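Local coordinates for bifunctional GH43-CE protein (Bacteroides eggerthii, PDB 6MLY) that probably cleaves xylosidic linkages of xylan with its family 43 glycoside hydrolase part and also carries a carbohydrate esterase part, at residues Leu354-Met359 / Lys497-Tyr502; Ser384-Gly389 / Tyr502-Tyr507; Gly393-Leu398 / Ala490-Ala495; Gly406-Lys411 / Val442-Glu447. One frame throughout, in Å; residues are numbered along the deposited sequence.

In the fold
All four contacts belong to one concanavalin A-like beta-sandwich domain. Contact 1 and contact 2 share Y502 and the sheet holding strands 352-355, 502-511, 378-386 and 441-449; their centres lie about 14 Å apart, and L354 O probably accepts a hydrogen bond from A503 N. Contact 3 pairs strands of the facing sheet, its centre about 10 Å from those of contacts 1, 2 and 4. Contact 4 spans the two sheets, bonded to contact 3 through V408 and V410, while its nearest atoms stay about 8 Å from contact 1. All four lie away from D143, a predicted catalytic-site residue, and from the sodium ion bound by T639, Y720, D722 and D725.

Contact 1 of 4, residues Leu354-Met359 / Lys497-Tyr502; sequences LTTGRM and KEVGGY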
loop_
_atom_site.group_PDB
_atom_site.type_symbol
_atom_site.label_atom_id
_atom_site.label_comp_id
_atom_site.label_asym_id
_atom_site.label_seq_id
_atom_site.Cartn_x
_atom_site.Cartn_y
_atom_site.Cartn_z
ATOM N N LEU A 354 7.046 9.604 -21.867
ATOM C CA LEU A 354 8.072 10.140 -20.976
ATOM C C LEU A 354 9.445 9.685 -21.489
ATOM O O LEU A 354 9.666 8.496 -21.667
ATOM C CB LEU A 354 7.819 9.638 -19.549
ATOM C CG LEU A 354 6.394 9.807 -19.027
ATOM C CD1 LEU A 354 6.250 9.210 -17.637
ATOM C CD2 LEU A 354 5.985 11.272 -19.021
ATOM N N THR A 355 10.339 10.647 -21.745
ATOM C CA THR A 355 11.709 10.396 -22.191
ATOM C C THR A 355 12.675 10.832 -21.084
ATOM O O THR A 355 12.377 11.729 -20.299
ATOM C CB THR A 355 11.994 11.111 -23.521
ATOM O OG1 THR A 355 11.054 10.639 -24.487
ATOM C CG2 THR A 355 13.395 10.888 -24.049
ATOM N N THR A 356 13.840 10.180 -21.043
ATOM C CA THR A 356 14.877 10.407 -20.039
ATOM C C THR A 356 15.724 11.631 -20.421
ATOM O O THR A 356 15.856 11.959 -21.602
ATOM C CB THR A 356 15.737 9.144 -19.898
ATOM O OG1 THR A 356 14.937 8.117 -19.307
ATOM C CG2 THR A 356 16.986 9.367 -19.075
ATOM N N GLY A 357 16.298 12.294 -19.408
ATOM C CA GLY A 357 17.232 13.409 -19.607
ATOM C C GLY A 357 18.515 13.304 -18.789
ATOM O O GLY A 357 19.510 13.948 -19.127
ATOM N N ARG A 358 18.504 12.495 -17.721
ATOM C CA ARG A 358 19.531 12.536 -16.676
ATOM C C ARG A 358 19.609 11.165 -15.984
ATOM O O ARG A 358 18.588 10.485 -15.821
ATOM C CB ARG A 358 19.180 13.662 -15.696
ATOM C CG ARG A 358 20.175 13.867 -14.562
ATOM C CD ARG A 358 19.501 14.265 -13.258
ATOM N NE ARG A 358 19.080 15.661 -13.229
ATOM C CZ ARG A 358 18.214 16.179 -12.357
ATOM N NH1 ARG A 358 17.511 15.390 -11.562
ATOM N NH2 ARG A 358 18.057 17.489 -12.284
ATOM N N MET A 359 20.828 10.770 -15.588
ATOM C CA MET A 359 21.076 9.545 -14.806
ATOM C C MET A 359 20.848 9.852 -13.320
ATOM O O MET A 359 21.372 10.840 -12.803
ATOM C CB MET A 359 22.512 9.044 -14.990
ATOM C CG MET A 359 22.881 8.763 -16.433
ATOM S SD MET A 359 24.669 8.638 -16.690
ATOM C CE MET A 359 25.082 7.264 -15.615
ATOM N N LYS A 497 21.991 4.574 -16.154
ATOM C CA LYS A 497 23.228 4.389 -16.933
ATOM C C LYS A 497 23.220 5.206 -18.237
ATOM O O LYS A 497 24.268 5.730 -18.627
ATOM C CB LYS A 497 23.456 2.900 -17.216
ATOM C CG LYS A 497 24.168 2.144 -16.102
ATOM C CD LYS A 497 24.463 0.692 -16.422
ATOM C CE LYS A 497 23.323 -0.239 -16.066
ATOM N NZ LYS A 497 23.700 -1.659 -16.244
ATOM N N GLU A 498 22.063 5.310 -18.907
ATOM C CA GLU A 498 22.008 5.740 -20.314
ATOM C C GLU A 498 20.752 6.585 -20.568
ATOM O O GLU A 498 19.631 6.115 -20.357
ATOM C CB GLU A 498 22.037 4.491 -21.199
ATOM C CG GLU A 498 22.554 4.730 -22.605
ATOM C CD GLU A 498 22.909 3.469 -23.383
ATOM O OE1 GLU A 498 22.836 2.352 -22.808
ATOM O OE2 GLU A 498 23.259 3.603 -24.569
ATOM N N VAL A 499 20.952 7.825 -21.040
ATOM C CA VAL A 499 19.857 8.783 -21.270
ATOM C C VAL A 499 19.402 8.682 -22.729
ATOM O O VAL A 499 20.176 8.269 -23.591
ATOM C CB VAL A 499 20.255 10.234 -20.916
ATOM C CG1 VAL A 499 20.877 10.333 -19.532
ATOM C CG2 VAL A 499 21.168 10.871 -21.957
ATOM N N GLY A 500 18.147 9.088 -22.976
ATOM C CA GLY A 500 17.552 9.163 -24.315
ATOM C C GLY A 500 16.380 8.209 -24.494
ATOM O O GLY A 500 15.465 8.492 -25.267
ATOM N N GLY A 501 16.418 7.069 -23.791
ATOM C CA GLY A 501 15.359 6.067 -23.830
ATOM C C GLY A 501 14.028 6.627 -23.354
ATOM O O GLY A 501 13.993 7.577 -22.571
ATOM N N TYR A 502 12.937 6.013 -23.827
ATOM C CA TYR A 502 11.571 6.457 -23.553
ATOM C C TYR A 502 10.690 5.258 -23.182
ATOM O O TYR A 502 11.112 4.113 -23.291
ATOM C CB TYR A 502 11.010 7.209 -24.763
ATOM C CG TYR A 502 11.018 6.429 -26.053
ATOM C CD1 TYR A 502 9.895 5.734 -26.476
ATOM C CD2 TYR A 502 12.144 6.393 -26.863
ATOM C CE1 TYR A 502 9.894 5.016 -27.662
ATOM C CE2 TYR A 502 12.159 5.682 -28.053
ATOM C CZ TYR A 502 11.030 4.989 -28.453
ATOM O OH TYR A 502 11.032 4.287 -29.622
#
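T355 and Y502 form a non-hydrogen-bonded antiparallel pair at the end of two neighbouring strands, 352-355 and 502-511, in one sheet of the concanavalin A-like beta-sandwich. Beyond this pair both chains run on as loop yet keep facing each other, their end-to-end directions 172° apart. Three observations support this reading. The CA atoms of T355 and Y502 are 4.2 Å apart, and Y502 CA makes a CA-H...O contact with L354 O. T356 N donates to G501 O at 3.0 Å, with an angle of 155° at the hydrogen. T356 has OG1 beside its backbone N, chi1 -68°, which brings the hydroxyl to the same G501 O for a second, weak bond. The same rotamer holds CG2 anti to the backbone N and sets it 3.9 Å from V499 CB, the two side chains crossing at about a right angle. T355 has this rotamer but other partners: CG2 rests 3.4 Å from G500 O, whereas OG1 lies 3.4 Å from Y502 CB and obliquely to the tyrosine ring. G500 has a positive phi, at which a side chain would press on the carbonyl of V499. Outward from the strands, R358 leads away from the 497-502 segment and forms a salt bridge with D85 and a hydrogen bond with L84 O, tying this loop to the glycosidase part of the chain. At the exposed end V499 CG1 sits 3.7 Å from R358 N and 4.0 Å from M359 CG. The methionine chain bends at its last torsion, and its CE reaches K497 O at 3.5 Å.

Contact 2 of 4, residues Ser384-Gly389 / Tyr502-Tyr507; sequences SMDVSG and YADFDY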
loop_
_atom_site.group_PDB
_atom_site.type_symbol
_atom_site.label_atom_id
_atom_site.label_comp_id
_atom_site.label_asym_id
_atom_site.label_seq_id
_atom_site.Cartn_x
_atom_site.Cartn_y
_atom_site.Cartn_z
ATOM N N SER A 384 -1.136 0.844 -19.027
ATOM C CA SER A 384 -0.622 0.022 -20.117
ATOM C C SER A 384 0.605 0.733 -20.690
ATOM O O SER A 384 0.535 1.932 -20.982
ATOM C CB SER A 384 -1.664 -0.215 -21.189
ATOM O OG SER A 384 -1.089 -0.805 -22.353
ATOM N N MET A 385 1.709 -0.007 -20.838
ATOM C CA MET A 385 2.986 0.568 -21.222
ATOM C C MET A 385 3.446 -0.041 -22.551
ATOM O O MET A 385 2.773 -0.894 -23.115
ATOM C CB MET A 385 4.038 0.322 -20.135
ATOM C CG MET A 385 4.841 1.572 -19.774
ATOM S SD MET A 385 5.502 1.575 -18.087
ATOM C CE MET A 385 3.977 1.417 -17.159
ATOM N N ASP A 386 4.580 0.463 -23.051
ATOM C CA ASP A 386 5.274 -0.053 -24.230
ATOM C C ASP A 386 6.766 0.271 -24.064
ATOM O O ASP A 386 7.160 1.449 -24.079
ATOM C CB ASP A 386 4.690 0.522 -25.526
ATOM C CG ASP A 386 5.067 -0.256 -26.780
ATOM O OD1 ASP A 386 6.197 -0.782 -26.832
ATOM O OD2 ASP A 386 4.226 -0.324 -27.700
ATOM N N VAL A 387 7.579 -0.785 -23.936
ATOM C CA VAL A 387 8.933 -0.709 -23.367
ATOM C C VAL A 387 10.005 -0.678 -24.469
ATOM O O VAL A 387 11.196 -0.591 -24.160
ATOM C CB VAL A 387 9.179 -1.881 -22.399
ATOM C CG1 VAL A 387 8.039 -2.032 -21.404
ATOM C CG2 VAL A 387 9.411 -3.187 -23.140
ATOM N N SER A 388 9.587 -0.741 -25.738
ATOM C CA SER A 388 10.492 -0.740 -26.892
ATOM C C SER A 388 11.571 0.343 -26.748
ATOM O O SER A 388 12.736 0.096 -27.047
ATOM C CB SER A 388 9.719 -0.551 -28.168
ATOM O OG SER A 388 8.492 -1.266 -28.123
ATOM N N GLY A 389 11.161 1.536 -26.289
ATOM C CA GLY A 389 12.007 2.731 -26.228
ATOM C C GLY A 389 13.113 2.645 -25.187
ATOM O O GLY A 389 14.132 3.325 -25.316
ATOM N N TYR A 502 12.937 6.013 -23.827
ATOM C CA TYR A 502 11.571 6.457 -23.553
ATOM C C TYR A 502 10.690 5.258 -23.182
ATOM O O TYR A 502 11.112 4.113 -23.291
ATOM C CB TYR A 502 11.010 7.209 -24.763
ATOM C CG TYR A 502 11.018 6.429 -26.053
ATOM C CD1 TYR A 502 9.895 5.734 -26.476
ATOM C CD2 TYR A 502 12.144 6.393 -26.863
ATOM C CE1 TYR A 502 9.894 5.016 -27.662
ATOM C CE2 TYR A 502 12.159 5.682 -28.053
ATOM C CZ TYR A 502 11.030 4.989 -28.453
ATOM O OH TYR A 502 11.032 4.287 -29.622
ATOM N N ALA A 503 9.469 5.563 -22.730
ATOM C CA ALA A 503 8.456 4.589 -22.346
ATOM C C ALA A 503 7.073 5.176 -22.637
ATOM O O ALA A 503 6.703 6.197 -22.065
ATOM C CB ALA A 503 8.598 4.246 -20.885
ATOM N N ASP A 504 6.319 4.540 -23.536
ATOM C CA ASP A 504 4.989 5.017 -23.885
ATOM C C ASP A 504 4.003 4.522 -22.822
ATOM O O ASP A 504 4.205 3.465 -22.251
ATOM C CB ASP A 504 4.575 4.562 -25.285
ATOM C CG ASP A 504 5.591 4.892 -26.367
ATOM O OD1 ASP A 504 6.362 5.860 -26.174
ATOM O OD2 ASP A 504 5.613 4.166 -27.389
ATOM N N PHE A 505 2.965 5.323 -22.557
ATOM C CA PHE A 505 1.816 4.927 -21.742
ATOM C C PHE A 505 0.538 5.143 -22.558
ATOM O O PHE A 505 0.261 6.275 -22.973
ATOM C CB PHE A 505 1.728 5.755 -20.459
ATOM C CG PHE A 505 2.868 5.578 -19.488
ATOM C CD1 PHE A 505 2.699 4.853 -18.319
ATOM C CD2 PHE A 505 4.103 6.160 -19.728
ATOM C CE1 PHE A 505 3.739 4.714 -17.413
ATOM C CE2 PHE A 505 5.145 6.009 -18.826
ATOM C CZ PHE A 505 4.962 5.286 -17.670
ATOM N N ASP A 506 -0.222 4.063 -22.795
ATOM C CA ASP A 506 -1.455 4.145 -23.589
ATOM C C ASP A 506 -2.533 4.882 -22.783
ATOM O O ASP A 506 -3.248 5.726 -23.331
ATOM C CB ASP A 506 -1.952 2.766 -24.039
ATOM C CG ASP A 506 -3.103 2.818 -25.036
ATOM O OD1 ASP A 506 -3.264 3.866 -25.707
ATOM O OD2 ASP A 506 -3.837 1.815 -25.131
ATOM N N TYR A 507 -2.634 4.544 -21.489
ATOM C CA TYR A 507 -3.668 5.068 -20.608
ATOM C C TYR A 507 -3.223 4.991 -19.141
ATOM O O TYR A 507 -2.288 4.274 -18.787
ATOM C CB TYR A 507 -4.992 4.321 -20.823
ATOM C CG TYR A 507 -5.029 2.892 -20.342
ATOM C CD1 TYR A 507 -5.283 2.581 -19.015
ATOM C CD2 TYR A 507 -4.841 1.839 -21.222
ATOM C CE1 TYR A 507 -5.333 1.268 -18.572
ATOM C CE2 TYR A 507 -4.884 0.521 -20.795
ATOM C CZ TYR A 507 -5.130 0.231 -19.465
ATOM O OH TYR A 507 -5.166 -1.072 -19.048
#
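The Y502 ring lies flat over G389, whose CA stands 3.3 Å from the ring centroid and 11° off the normal, a CH-pi contact over the middle of the face. The tyrosine gets there with CG between its backbone N and carbonyl carbon, chi1 57°. An alanine here would probably leave the G389 CA without its aromatic cover and open a gap beside G389. Further along, M385 and F505 point the same way from adjacent antiparallel strands, side by side. M385 CG sits over the phenylalanine face toward its rim, 4.2 Å from the centroid, while SD approaches the same ring obliquely as a Met-aromatic contact. L491, from the opposite sheet, touches F505 on this face, so the pair lies in the interior between the two sheets. At the other end S384 N lies over the centre of one face of the Y507 ring, 4.0 Å above its plane. The backbones are joined by D506 N to S384 O at 2.9 Å and by D504 N to D386 O at 3.2 Å. On the face away from M385 and F505, D386 and D504 are paired across the strands, CB to CB 4.0 Å, their OD2 atoms 4.7 Å apart. R348 NH1 makes a salt bridge to both OD2 atoms and R353 NE one to D504 OD1, so the like charges of this beta-sandwich strand pair are probably balanced by arginines rather than left to repel.

Contact 3 of 4, residues Gly393-Leu398 / Ala490-Ala495; sequences GDFAGL and ALFNYA
Y494 O accepts a hydrogen bond from F395 N at 2.9 Å and is also approached by D394 CA in a CA-H...O contact of 3.2 Å. Y494 N returns a bond to F395 O, giving a hydrogen-bonded pair where segments 393-398 and 490-495 run antiparallel in one sheet of the concanavalin A-like beta-sandwich. F492 N adds a further bond to G397 O. Around this backbone F395, F492 and Y494 form an aromatic cluster. The F492 edge meets the F395 face in a T-shaped pair, with planes at 85° and CE2 4.0 Å above the F395 ring, over its centre. One face of the F492 ring carries G397, whose N lies 3.4 Å above its centre. A serine in place of F492 would probably leave the F395 face without its edge partner and open a gap beside G397, which has no side chain to fill it. N493 ND2 makes a hydrogen bond to L354 O, which belongs to the opposite sheet. L398 and L491 meet through CD1 and CD2, 3.7 Å apart. K411 adds a cation-pi contact to F395. At the rim of the F395 ring, near its plane, Y494 OH lies 3.3 Å from CD2.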
loop_
_atom_site.group_PDB
_atom_site.type_symbol
_atom_site.label_atom_id
_atom_site.label_comp_id
_atom_site.label_asym_id
_atom_site.label_seq_id
_atom_site.Cartn_x
_atom_site.Cartn_y
_atom_site.Cartn_z
ATOM N N GLY A 393 19.453 0.180 -18.253
ATOM C CA GLY A 393 19.463 0.760 -16.907
ATOM C C GLY A 393 18.253 1.634 -16.606
ATOM O O GLY A 393 18.125 2.129 -15.482
ATOM N N ASP A 394 17.370 1.836 -17.594
ATOM C CA ASP A 394 16.157 2.645 -17.401
ATOM C C ASP A 394 15.138 1.824 -16.599
ATOM O O ASP A 394 15.202 0.593 -16.565
ATOM C CB ASP A 394 15.572 3.137 -18.732
ATOM C CG ASP A 394 16.476 4.119 -19.503
ATOM O OD1 ASP A 394 17.619 4.329 -19.041
ATOM O OD2 ASP A 394 16.023 4.677 -20.559
ATOM N N PHE A 395 14.204 2.531 -15.956
ATOM C CA PHE A 395 13.229 1.928 -15.057
ATOM C C PHE A 395 11.935 2.746 -15.111
ATOM O O PHE A 395 11.916 3.878 -14.659
ATOM C CB PHE A 395 13.825 1.851 -13.648
ATOM C CG PHE A 395 13.002 1.121 -12.615
ATOM C CD1 PHE A 395 12.037 0.190 -12.978
ATOM C CD2 PHE A 395 13.230 1.341 -11.266
ATOM C CE1 PHE A 395 11.299 -0.478 -12.012
ATOM C CE2 PHE A 395 12.491 0.672 -10.303
ATOM C CZ PHE A 395 11.528 -0.238 -10.676
ATOM N N ALA A 396 10.870 2.158 -15.673
ATOM C CA ALA A 396 9.623 2.869 -15.958
ATOM C C ALA A 396 8.419 2.002 -15.585
ATOM O O ALA A 396 8.273 0.906 -16.104
ATOM C CB ALA A 396 9.573 3.240 -17.418
ATOM N N GLY A 397 7.548 2.525 -14.711
ATOM C CA GLY A 397 6.367 1.799 -14.268
ATOM C C GLY A 397 5.374 2.684 -13.533
ATOM O O GLY A 397 5.242 3.873 -13.834
ATOM N N LEU A 398 4.671 2.071 -12.572
ATOM C CA LEU A 398 3.661 2.714 -11.726
ATOM C C LEU A 398 4.158 2.675 -10.275
ATOM O O LEU A 398 4.797 1.699 -9.875
ATOM C CB LEU A 398 2.338 1.956 -11.885
ATOM C CG LEU A 398 1.134 2.535 -11.146
ATOM C CD1 LEU A 398 0.612 3.772 -11.858
ATOM C CD2 LEU A 398 0.030 1.497 -11.018
ATOM N N ALA A 490 1.763 7.333 -9.510
ATOM C CA ALA A 490 2.906 7.966 -10.155
ATOM C C ALA A 490 3.328 7.171 -11.397
ATOM O O ALA A 490 3.709 6.001 -11.280
ATOM C CB ALA A 490 4.037 8.076 -9.161
ATOM N N LEU A 491 3.238 7.808 -12.575
ATOM C CA LEU A 491 3.873 7.307 -13.792
ATOM C C LEU A 491 5.322 7.802 -13.783
ATOM O O LEU A 491 5.550 8.988 -13.588
ATOM C CB LEU A 491 3.152 7.809 -15.051
ATOM C CG LEU A 491 1.630 7.660 -15.123
ATOM C CD1 LEU A 491 1.199 7.247 -16.523
ATOM C CD2 LEU A 491 1.083 6.675 -14.108
ATOM N N PHE A 492 6.286 6.895 -13.993
ATOM C CA PHE A 492 7.707 7.261 -13.975
ATOM C C PHE A 492 8.464 6.535 -15.093
ATOM O O PHE A 492 7.940 5.615 -15.710
ATOM C CB PHE A 492 8.317 6.980 -12.599
ATOM C CG PHE A 492 8.409 5.526 -12.211
ATOM C CD1 PHE A 492 7.365 4.897 -11.548
ATOM C CD2 PHE A 492 9.553 4.791 -12.484
ATOM C CE1 PHE A 492 7.462 3.564 -11.180
ATOM C CE2 PHE A 492 9.645 3.456 -12.117
ATOM C CZ PHE A 492 8.598 2.844 -11.468
ATOM N N ASN A 493 9.694 7.003 -15.340
ATOM C CA ASN A 493 10.617 6.467 -16.329
ATOM C C ASN A 493 11.933 7.243 -16.245
ATOM O O ASN A 493 12.017 8.357 -16.749
ATOM C CB ASN A 493 10.092 6.566 -17.766
ATOM C CG ASN A 493 11.096 6.071 -18.789
ATOM O OD1 ASN A 493 12.012 5.316 -18.459
ATOM N ND2 ASN A 493 10.939 6.488 -20.035
ATOM N N TYR A 494 12.962 6.636 -15.645
ATOM C CA TYR A 494 14.236 7.318 -15.453
ATOM C C TYR A 494 15.405 6.365 -15.688
ATOM O O TYR A 494 15.244 5.163 -15.593
ATOM C CB TYR A 494 14.330 7.891 -14.043
ATOM C CG TYR A 494 14.292 6.866 -12.940
ATOM C CD1 TYR A 494 15.440 6.529 -12.244
ATOM C CD2 TYR A 494 13.105 6.256 -12.568
ATOM C CE1 TYR A 494 15.415 5.605 -11.213
ATOM C CE2 TYR A 494 13.060 5.333 -11.536
ATOM C CZ TYR A 494 14.220 5.008 -10.853
ATOM O OH TYR A 494 14.190 4.104 -9.832
ATOM N N ALA A 495 16.580 6.953 -15.943
ATOM C CA ALA A 495 17.791 6.233 -16.299
ATOM C C ALA A 495 18.775 6.205 -15.123
ATOM O O ALA A 495 18.838 7.154 -14.336
ATOM C CB ALA A 495 18.424 6.879 -17.504
#

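Contact 4 of 4, residues Gly406-Lys411 / Val442-Glu447; sequences GQVGVK and VYFKAE
The F444 ring takes V408 O over the centre of one face, 3.9 Å above the plane, and V410 CG2 at its edge, in plane. Between those two, G409 contributes its backbone: its CA is 3.4 Å from F444 CZ, approaching the ring at a slant. The phenylalanine therefore touches three successive residues, 408 to 410. V408 and F444 lie side by side with their ends pointing opposite ways, and the closest meeting is V408 CG2 with F444 CD1 at 3.6 Å; CG2 is the methyl that stands anti to the valine backbone N. V410 CG2 serves two partners: it lies 3.9 Å from F444 CZ, its side chain crossing the phenylalanine at about a right angle, and 3.6 Å from V442 CG1. That last pair is likewise turned in opposite directions, methyl against methyl. All of these contacts are apolar or ring contacts; the two segments share no hydrogen bond, and the nearest CA atoms, those of V408 and F444, are 7.2 Å apart. Neighbours enlarge the same hydrophobic layer, with M385, V383 and Y461 against F444 and F459 against V408. K445 points away from 406-411 and has cation-pi contacts with W468 and Y460 instead. Strand axes 7.8 Å apart at closest approach, running at 177°, and meeting through V408, V442 and F444, which point inward, with the V410 methyl CG2 reaching in beside them, are what face-to-face packing of two sheets gives, here the core of the concanavalin A-like beta-sandwich.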
loop_
_atom_site.group_PDB
_atom_site.type_symbol
_atom_site.label_atom_id
_atom_site.label_comp_id
_atom_site.label_asym_id
_atom_site.label_seq_id
_atom_site.Cartn_x
_atom_site.Cartn_y
_atom_site.Cartn_z
ATOM N N GLY A 406 6.574 2.566 -3.154
ATOM C CA GLY A 406 6.555 1.236 -3.753
ATOM C C GLY A 406 6.433 1.321 -5.263
ATOM O O GLY A 406 5.528 1.964 -5.765
ATOM N N GLN A 407 7.352 0.655 -5.977
ATOM C CA GLN A 407 7.419 0.672 -7.442
ATOM C C GLN A 407 6.928 -0.664 -8.003
ATOM O O GLN A 407 6.822 -1.645 -7.280
ATOM C CB GLN A 407 8.851 0.931 -7.912
ATOM C CG GLN A 407 9.363 2.316 -7.543
ATOM C CD GLN A 407 10.821 2.511 -7.883
ATOM O OE1 GLN A 407 11.690 1.749 -7.455
ATOM N NE2 GLN A 407 11.099 3.562 -8.642
ATOM N N VAL A 408 6.611 -0.653 -9.299
ATOM C CA VAL A 408 6.432 -1.848 -10.117
ATOM C C VAL A 408 6.563 -1.416 -11.582
ATOM O O VAL A 408 5.798 -0.558 -12.036
ATOM C CB VAL A 408 5.092 -2.561 -9.851
ATOM C CG1 VAL A 408 3.888 -1.716 -10.244
ATOM C CG2 VAL A 408 5.037 -3.911 -10.547
ATOM N N GLY A 409 7.541 -1.990 -12.297
ATOM C CA GLY A 409 7.891 -1.530 -13.644
ATOM C C GLY A 409 8.865 -2.448 -14.365
ATOM O O GLY A 409 9.326 -3.452 -13.819
ATOM N N VAL A 410 9.176 -2.072 -15.610
ATOM C CA VAL A 410 10.081 -2.802 -16.483
ATOM C C VAL A 410 11.467 -2.153 -16.415
ATOM O O VAL A 410 11.698 -1.103 -17.000
ATOM C CB VAL A 410 9.544 -2.836 -17.928
ATOM C CG1 VAL A 410 10.588 -3.337 -18.919
ATOM C CG2 VAL A 410 8.273 -3.667 -18.022
ATOM N N LYS A 411 12.381 -2.800 -15.689
ATOM C CA LYS A 411 13.789 -2.420 -15.639
ATOM C C LYS A 411 14.543 -3.219 -16.712
ATOM O O LYS A 411 14.120 -4.313 -17.071
ATOM C CB LYS A 411 14.324 -2.684 -14.228
ATOM C CG LYS A 411 15.715 -2.142 -13.919
ATOM C CD LYS A 411 16.269 -2.647 -12.593
ATOM C CE LYS A 411 15.581 -2.063 -11.373
ATOM N NZ LYS A 411 16.230 -0.809 -10.921
ATOM N N VAL A 442 3.153 -4.200 -21.788
ATOM C CA VAL A 442 3.039 -4.712 -20.427
ATOM C C VAL A 442 2.042 -3.829 -19.657
ATOM O O VAL A 442 1.888 -2.636 -19.948
ATOM C CB VAL A 442 4.419 -4.763 -19.741
ATOM C CG1 VAL A 442 5.023 -3.378 -19.582
ATOM C CG2 VAL A 442 4.367 -5.470 -18.398
ATOM N N TYR A 443 1.361 -4.435 -18.680
ATOM C CA TYR A 443 0.343 -3.777 -17.873
ATOM C C TYR A 443 0.793 -3.789 -16.408
ATOM O O TYR A 443 1.595 -4.635 -16.010
ATOM C CB TYR A 443 -1.007 -4.473 -18.066
ATOM C CG TYR A 443 -1.561 -4.423 -19.470
ATOM C CD1 TYR A 443 -1.123 -5.303 -20.449
ATOM C CD2 TYR A 443 -2.533 -3.500 -19.824
ATOM C CE1 TYR A 443 -1.627 -5.259 -21.739
ATOM C CE2 TYR A 443 -3.053 -3.448 -21.108
ATOM C CZ TYR A 443 -2.599 -4.331 -22.069
ATOM O OH TYR A 443 -3.107 -4.280 -23.332
ATOM N N PHE A 444 0.287 -2.827 -15.625
ATOM C CA PHE A 444 0.543 -2.738 -14.181
ATOM C C PHE A 444 -0.708 -2.229 -13.457
ATOM O O PHE A 444 -1.530 -1.520 -14.036
ATOM C CB PHE A 444 1.728 -1.820 -13.871
ATOM C CG PHE A 444 3.055 -2.302 -14.398
ATOM C CD1 PHE A 444 3.696 -3.390 -13.825
ATOM C CD2 PHE A 444 3.666 -1.671 -15.468
ATOM C CE1 PHE A 444 4.919 -3.830 -14.309
ATOM C CE2 PHE A 444 4.888 -2.111 -15.953
ATOM C CZ PHE A 444 5.513 -3.189 -15.371
ATOM N N LYS A 445 -0.812 -2.604 -12.177
ATOM C CA LYS A 445 -1.925 -2.259 -11.300
ATOM C C LYS A 445 -1.363 -2.040 -9.891
ATOM O O LYS A 445 -0.407 -2.693 -9.489
ATOM C CB LYS A 445 -2.983 -3.370 -11.345
ATOM C CG LYS A 445 -4.246 -3.137 -10.522
ATOM C CD LYS A 445 -5.470 -3.900 -11.029
ATOM C CE LYS A 445 -5.411 -5.392 -10.769
ATOM N NZ LYS A 445 -6.652 -6.083 -11.199
ATOM N N ALA A 446 -1.949 -1.086 -9.165
ATOM C CA ALA A 446 -1.576 -0.793 -7.788
ATOM C C ALA A 446 -2.853 -0.569 -6.976
ATOM O O ALA A 446 -3.611 0.338 -7.283
ATOM C CB ALA A 446 -0.671 0.413 -7.747
ATOM N N GLU A 447 -3.080 -1.421 -5.971
ATOM C CA GLU A 447 -4.261 -1.365 -5.109
ATOM C C GLU A 447 -3.896 -0.664 -3.797
ATOM O O GLU A 447 -2.735 -0.667 -3.386
ATOM C CB GLU A 447 -4.796 -2.768 -4.814
ATOM C CG GLU A 447 -5.249 -3.532 -6.048
ATOM C CD GLU A 447 -6.083 -4.765 -5.746
ATOM O OE1 GLU A 447 -5.564 -5.671 -5.055
ATOM O OE2 GLU A 447 -7.257 -4.806 -6.188
#